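Local coordinates for protein aminoglycoside phosphotransferase (Mycobacterium smegmatis, PDB 6EF6) that phosphorylates (S)-1-amino-2-propanol as the kinase of the aminoacetone utilization microcompartment, at residues S95-P100 with T154-E159; F147-R152 with R246-I251. One frame throughout, in Å; residues are numbered along the deposited sequence.

How the contacts relate
Both contacts rest on helix 147-163. Contact 2 uses its first residues, and contact 1 uses residues further along it. The centres of the two contacts lie about 9 Å apart. The partner segments 95-100 and 246-251 also meet each other: Thr-98 O and Val-250 N, 2.9 Å apart, probably form a hydrogen bond, and Pro-100 CD packs 3.1 Å from Val-250 O. Each of these two segments ends at the pocket that holds benzoic acid. There Pro-100 and Ile-251 touch the ring of the ligand, which Arg-69 also binds by a hydrogen bond. Asp-252, next after Ile-251, lines this pocket too and, with Asp-231, binds a sodium ion. The fold is that of an aminoglycoside phosphotransferase-type kinase.

Contact 1. Residues S95-P100 with T154-E159; sequences SDVTVP and TASLHE. With BEZ (benzoic acid), chain B.
The loop 95-100 comes nearest to helix residues 154-159 at Val-97 and Ser-156, whose CA atoms are 6.7 Å apart. Val-97 and Ser-156 carry most of the contact, and the two methyls of Val-97 divide the work. CG2 sits tightly on Ser-156, 3.4 Å from its CB. CG1 is anti to the backbone N (chi1 -178°), which leads it to Leu-157 CD2 at 4.1 Å. The Val-97 and Leu-157 side chains cross at about a right angle. Asp-96 lies at the outer margin, with its OD1 3.5 Å from Ser-156 OG. Its stronger partner is Arg-292, which forms a salt bridge with OD2. Ser-156 OG has weak hydrogen bonds with Arg-152 O and Arg-292 NH1. Ser-95 OG accepts from Val-97 N at 3.1 Å, closing an ST turn just after helix 78-94. At the far end of the loop, Pro-100 CG lies 3.7 Å from C5 of benzoic acid. The contact joins the exit of helix 78-94 to helix 147-163. Leu-157 also packs on Leu-91 of the former, and Val-97 on Val-250 of strand 248-250.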
loop_
_atom_site.group_PDB
_atom_site.type_symbol
_atom_site.label_atom_id
_atom_site.label_comp_id
_atom_site.label_asym_id
_atom_site.label_seq_id
_atom_site.Cartn_x
_atom_site.Cartn_y
_atom_site.Cartn_z
ATOM N N SER A 95 6.297 11.794 14.777
ATOM C CA SER A 95 6.694 12.154 13.434
ATOM C C SER A 95 5.815 13.277 12.895
ATOM O O SER A 95 4.731 13.536 13.412
ATOM C CB SER A 95 6.553 10.929 12.529
ATOM O OG SER A 95 5.266 10.892 11.998
ATOM N N ASP A 96 6.272 13.927 11.834
ATOM C CA ASP A 96 5.476 14.998 11.255
ATOM C C ASP A 96 4.508 14.495 10.209
ATOM O O ASP A 96 3.842 15.304 9.555
ATOM C CB ASP A 96 6.368 16.094 10.675
ATOM C CG ASP A 96 7.152 15.627 9.501
ATOM O OD1 ASP A 96 7.705 14.512 9.569
ATOM O OD2 ASP A 96 7.217 16.377 8.502
ATOM N N VAL A 97 4.405 13.182 10.051
ATOM C CA VAL A 97 3.405 12.591 9.159
ATOM C C VAL A 97 2.077 12.537 9.894
ATOM O O VAL A 97 2.016 12.061 11.034
ATOM C CB VAL A 97 3.825 11.174 8.739
ATOM C CG1 VAL A 97 2.819 10.560 7.772
ATOM C CG2 VAL A 97 5.183 11.215 8.070
ATOM N N THR A 98 1.014 12.988 9.231
ATOM C CA THR A 98 -0.341 12.870 9.760
ATOM C C THR A 98 -0.892 11.494 9.384
ATOM O O THR A 98 -0.877 11.115 8.211
ATOM C CB THR A 98 -1.210 13.963 9.163
ATOM O OG1 THR A 98 -0.604 15.246 9.429
ATOM C CG2 THR A 98 -2.590 13.900 9.732
ATOM N N VAL A 99 -1.400 10.760 10.379
ATOM C CA VAL A 99 -1.929 9.410 10.191
ATOM C C VAL A 99 -3.290 9.271 10.871
ATOM O O VAL A 99 -3.665 10.153 11.639
ATOM C CB VAL A 99 -0.938 8.343 10.704
ATOM C CG1 VAL A 99 0.398 8.441 10.000
ATOM C CG2 VAL A 99 -0.718 8.435 12.205
ATOM N N PRO A 100 -4.012 8.180 10.679
ATOM C CA PRO A 100 -5.310 8.035 11.354
ATOM C C PRO A 100 -5.159 7.848 12.852
ATOM O O PRO A 100 -4.161 7.311 13.337
ATOM C CB PRO A 100 -5.903 6.772 10.726
ATOM C CG PRO A 100 -5.112 6.583 9.404
ATOM C CD PRO A 100 -3.742 7.039 9.783
ATOM N N THR A 154 6.935 10.009 2.160
ATOM C CA THR A 154 7.560 8.689 2.238
ATOM C C THR A 154 8.885 8.761 2.988
ATOM O O THR A 154 9.181 7.914 3.854
ATOM C CB THR A 154 7.760 8.122 0.830
ATOM O OG1 THR A 154 6.516 8.007 0.149
ATOM C CG2 THR A 154 8.393 6.717 0.933
ATOM N N ALA A 155 9.731 9.761 2.690
ATOM C CA ALA A 155 10.985 9.931 3.406
ATOM C C ALA A 155 10.743 10.080 4.895
ATOM O O ALA A 155 11.504 9.563 5.710
ATOM C CB ALA A 155 11.734 11.139 2.852
ATOM N N SER A 156 9.720 10.822 5.282
ATOM C CA SER A 156 9.438 10.961 6.708
ATOM C C SER A 156 9.027 9.636 7.336
ATOM O O SER A 156 9.368 9.383 8.498
ATOM C CB SER A 156 8.314 11.956 6.913
ATOM O OG SER A 156 8.759 13.243 6.525
ATOM N N LEU A 157 8.269 8.802 6.615
ATOM C CA LEU A 157 7.939 7.469 7.127
ATOM C C LEU A 157 9.179 6.613 7.252
ATOM O O LEU A 157 9.313 5.855 8.225
ATOM C CB LEU A 157 6.919 6.795 6.205
ATOM C CG LEU A 157 5.499 7.353 6.304
ATOM C CD1 LEU A 157 4.635 6.824 5.171
ATOM C CD2 LEU A 157 4.847 7.018 7.656
ATOM N N HIS A 158 10.098 6.690 6.309
ATOM C CA HIS A 158 11.323 5.940 6.403
ATOM C C HIS A 158 12.167 6.413 7.577
ATOM O O HIS A 158 12.773 5.599 8.302
ATOM C CB HIS A 158 12.109 6.059 5.116
ATOM C CG HIS A 158 11.456 5.390 3.969
ATOM N ND1 HIS A 158 11.986 5.447 2.703
ATOM C CD2 HIS A 158 10.374 4.586 3.897
ATOM C CE1 HIS A 158 11.233 4.750 1.881
ATOM N NE2 HIS A 158 10.237 4.216 2.566
ATOM N N GLU A 159 12.275 7.722 7.771
ATOM C CA GLU A 159 13.061 8.240 8.881
ATOM C C GLU A 159 12.500 7.745 10.202
ATOM O O GLU A 159 13.265 7.357 11.104
ATOM C CB GLU A 159 13.027 9.759 8.813
ATOM C CG GLU A 159 13.846 10.469 9.915
ATOM C CD GLU A 159 13.490 11.937 10.050
ATOM O OE1 GLU A 159 14.194 12.787 9.461
ATOM O OE2 GLU A 159 12.490 12.241 10.733
HETATM C C BEZ B . -7.708 2.388 6.353
HETATM O O1 BEZ B . -6.744 2.031 7.030
HETATM O O2 BEZ B . -8.213 1.585 5.517
HETATM C C1 BEZ B . -8.241 3.767 6.549
HETATM C C2 BEZ B . -9.022 4.360 5.575
HETATM C C3 BEZ B . -9.510 5.646 5.779
HETATM C C4 BEZ B . -9.201 6.330 6.947
HETATM C C5 BEZ B . -8.417 5.726 7.925
HETATM C C6 BEZ B . -7.932 4.452 7.714
#

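Contact 2. Residues F147-R152 with R246-I251; sequences FQTLGR and RTITVI. With BEZ (benzoic acid), chain B; ACT (acetate ion), chain F.
Thr-149 CG2 presses on Ile-248 CD1 at 3.4 Å, closer than usual for two carbons, and beside this pair an acetate ion bridges the two segments. The acetate is probably from the crystallisation liquor. It joins Thr-149 of the helix to Arg-246 beside the strand. No direct hydrogen bond links segments 147-152 and 246-251. Arg-246 meets the carboxylate with the edge of its guanidinium. NE donates to acetate O at 2.9 Å, and NH1 donates to acetate OXT at 2.7 Å. Both bonds are nearly straight, with N-H...O angles of 164° and 170°. Two grips of this kind hold the acetate against rotation. Thr-149 OG1 adds a third bond, to OXT, which is short at 2.5 Å. OXT takes two of the three bonds. Arg-246 NH1 also forms a salt bridge with Asp-146, just before the helix. Arg-152 has two conformers. One of them brings NH1 near the acetate CH3, an approach that remains doubtful. Next to the ion, the two segments touch directly through Thr-149 and Ile-248. With Thr-149 OG1 beside the backbone N (chi1 -60°), CG2 is anti to that N and reaches Ile-248 CD1. The same CD1 lies 3.7 Å from acetate O. Ile-251, at the other end of the segment, meets benzoic acid, with CD1 3.7 Å from ring atom C2. Strand 248-250 pairs antiparallel with strand 237-239. Ile-248 projects from strand 248-250 toward helix 147-163, touching Ile-153 there and Leu-237 and Val-239 on the paired strand.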
loop_
_atom_site.group_PDB
_atom_site.type_symbol
_atom_site.label_atom_id
_atom_site.label_comp_id
_atom_site.label_asym_id
_atom_site.label_seq_id
_atom_site.Cartn_x
_atom_site.Cartn_y
_atom_site.Cartn_z
ATOM N N PHE A 147 3.472 14.038 -7.012
ATOM C CA PHE A 147 4.503 13.053 -6.714
ATOM C C PHE A 147 5.545 13.574 -5.731
ATOM O O PHE A 147 6.095 12.787 -4.947
ATOM C CB PHE A 147 5.174 12.485 -7.965
ATOM C CG PHE A 147 4.326 11.445 -8.658
ATOM C CD1 PHE A 147 4.298 10.148 -8.142
ATOM C CD2 PHE A 147 3.555 11.748 -9.753
ATOM C CE1 PHE A 147 3.508 9.199 -8.711
ATOM C CE2 PHE A 147 2.770 10.766 -10.355
ATOM C CZ PHE A 147 2.759 9.494 -9.833
ATOM N N GLN A 148 5.938 14.838 -5.828
ATOM C CA GLN A 148 6.942 15.373 -4.919
ATOM C C GLN A 148 6.479 15.299 -3.477
ATOM O O GLN A 148 7.276 14.941 -2.594
ATOM C CB GLN A 148 7.288 16.802 -5.324
ATOM C CG GLN A 148 8.400 17.369 -4.462
ATOM C CD GLN A 148 8.918 18.705 -4.941
ATOM O OE1 GLN A 148 8.801 19.084 -6.126
ATOM N NE2 GLN A 148 9.591 19.398 -4.082
ATOM N N THR A 149 5.244 15.695 -3.196
ATOM C CA THR A 149 4.710 15.637 -1.846
ATOM C C THR A 149 4.666 14.197 -1.357
ATOM O O THR A 149 5.038 13.918 -0.209
ATOM C CB THR A 149 3.306 16.238 -1.855
ATOM O OG1 THR A 149 3.423 17.599 -2.291
ATOM C CG2 THR A 149 2.666 16.243 -0.491
ATOM N N LEU A 150 4.303 13.264 -2.231
ATOM C CA LEU A 150 4.314 11.854 -1.857
ATOM C C LEU A 150 5.719 11.393 -1.494
ATOM O O LEU A 150 5.908 10.690 -0.481
ATOM C CB LEU A 150 3.702 11.045 -3.003
ATOM C CG LEU A 150 3.721 9.521 -2.829
ATOM C CD1 LEU A 150 2.962 9.082 -1.590
ATOM C CD2 LEU A 150 3.063 8.912 -4.092
ATOM N N GLY A 151 6.719 11.776 -2.278
ATOM C CA GLY A 151 8.091 11.434 -1.957
ATOM C C GLY A 151 8.540 11.985 -0.619
ATOM O O GLY A 151 9.242 11.305 0.137
ATOM N N ARG A 152 8.208 13.246 -0.329
ATOM C CA ARG A 152 8.621 13.850 0.926
ATOM C C ARG A 152 7.997 13.115 2.112
ATOM O O ARG A 152 8.675 12.863 3.125
ATOM C CB ARG A 152 8.193 15.309 0.902
ATOM C CG ARG A 152 8.656 16.071 2.128
ATOM C CD ARG A 152 8.040 17.459 2.215
ATOM N NE ARG A 152 6.630 17.420 2.613
ATOM C CZ ARG A 152 5.620 17.959 1.930
ATOM N NH1 ARG A 152 5.828 18.564 0.764
ATOM N NH2 ARG A 152 4.387 17.881 2.420
ATOM N N ARG A 246 -1.581 21.956 2.790
ATOM C CA ARG A 246 -2.860 21.391 3.193
ATOM C C ARG A 246 -2.556 20.222 4.117
ATOM O O ARG A 246 -1.405 19.795 4.246
ATOM C CB ARG A 246 -3.630 20.912 1.964
ATOM C CG ARG A 246 -2.829 19.902 1.148
ATOM C CD ARG A 246 -3.208 19.865 -0.323
ATOM N NE ARG A 246 -2.040 19.471 -1.105
ATOM C CZ ARG A 246 -2.095 19.035 -2.352
ATOM N NH1 ARG A 246 -0.979 18.709 -2.973
ATOM N NH2 ARG A 246 -3.261 18.935 -2.979
ATOM N N THR A 247 -3.594 19.709 4.769
ATOM C CA THR A 247 -3.419 18.565 5.658
ATOM C C THR A 247 -3.496 17.276 4.852
ATOM O O THR A 247 -4.505 17.008 4.195
ATOM C CB THR A 247 -4.479 18.575 6.761
ATOM O OG1 THR A 247 -4.441 19.831 7.452
ATOM C CG2 THR A 247 -4.206 17.451 7.742
ATOM N N ILE A 248 -2.412 16.521 4.849
ATOM C CA ILE A 248 -2.314 15.282 4.091
ATOM C C ILE A 248 -2.238 14.132 5.079
ATOM O O ILE A 248 -1.279 14.039 5.858
ATOM C CB ILE A 248 -1.088 15.277 3.163
ATOM C CG1 ILE A 248 -1.151 16.526 2.272
ATOM C CG2 ILE A 248 -1.065 14.048 2.316
ATOM C CD1 ILE A 248 0.203 16.949 1.725
ATOM N N THR A 249 -3.229 13.236 5.041
ATOM C CA THR A 249 -3.254 12.086 5.944
ATOM C C THR A 249 -2.926 10.816 5.193
ATOM O O THR A 249 -3.597 10.485 4.216
ATOM C CB THR A 249 -4.636 11.941 6.594
ATOM O OG1 THR A 249 -5.019 13.169 7.217
ATOM C CG2 THR A 249 -4.634 10.890 7.671
ATOM N N VAL A 250 -1.921 10.086 5.654
ATOM C CA VAL A 250 -1.597 8.795 5.076
ATOM C C VAL A 250 -2.528 7.759 5.678
ATOM O O VAL A 250 -2.650 7.682 6.908
ATOM C CB VAL A 250 -0.142 8.413 5.383
ATOM C CG1 VAL A 250 0.197 7.054 4.688
ATOM C CG2 VAL A 250 0.816 9.493 4.930
ATOM N N ILE A 251 -3.252 7.032 4.815
ATOM C CA ILE A 251 -4.212 6.044 5.280
ATOM C C ILE A 251 -3.760 4.654 4.807
ATOM O O ILE A 251 -2.790 4.490 4.050
ATOM C CB ILE A 251 -5.646 6.367 4.801
ATOM C CG1 ILE A 251 -5.762 6.279 3.287
ATOM C CG2 ILE A 251 -6.087 7.730 5.322
ATOM C CD1 ILE A 251 -7.188 6.066 2.797
HETATM C C BEZ B . -7.708 2.388 6.353
HETATM O O1 BEZ B . -6.744 2.031 7.030
HETATM O O2 BEZ B . -8.213 1.585 5.517
HETATM C C1 BEZ B . -8.241 3.767 6.549
HETATM C C2 BEZ B . -9.022 4.360 5.575
HETATM C C3 BEZ B . -9.510 5.646 5.779
HETATM C C4 BEZ B . -9.201 6.330 6.947
HETATM C C5 BEZ B . -8.417 5.726 7.925
HETATM C C6 BEZ B . -7.932 4.452 7.714
HETATM C C ACT F . 1.493 19.854 -0.829
HETATM O O ACT F . 0.552 20.158 -0.039
HETATM O OXT ACT F . 1.447 19.153 -1.876
HETATM C CH3 ACT F . 2.901 20.409 -0.479
#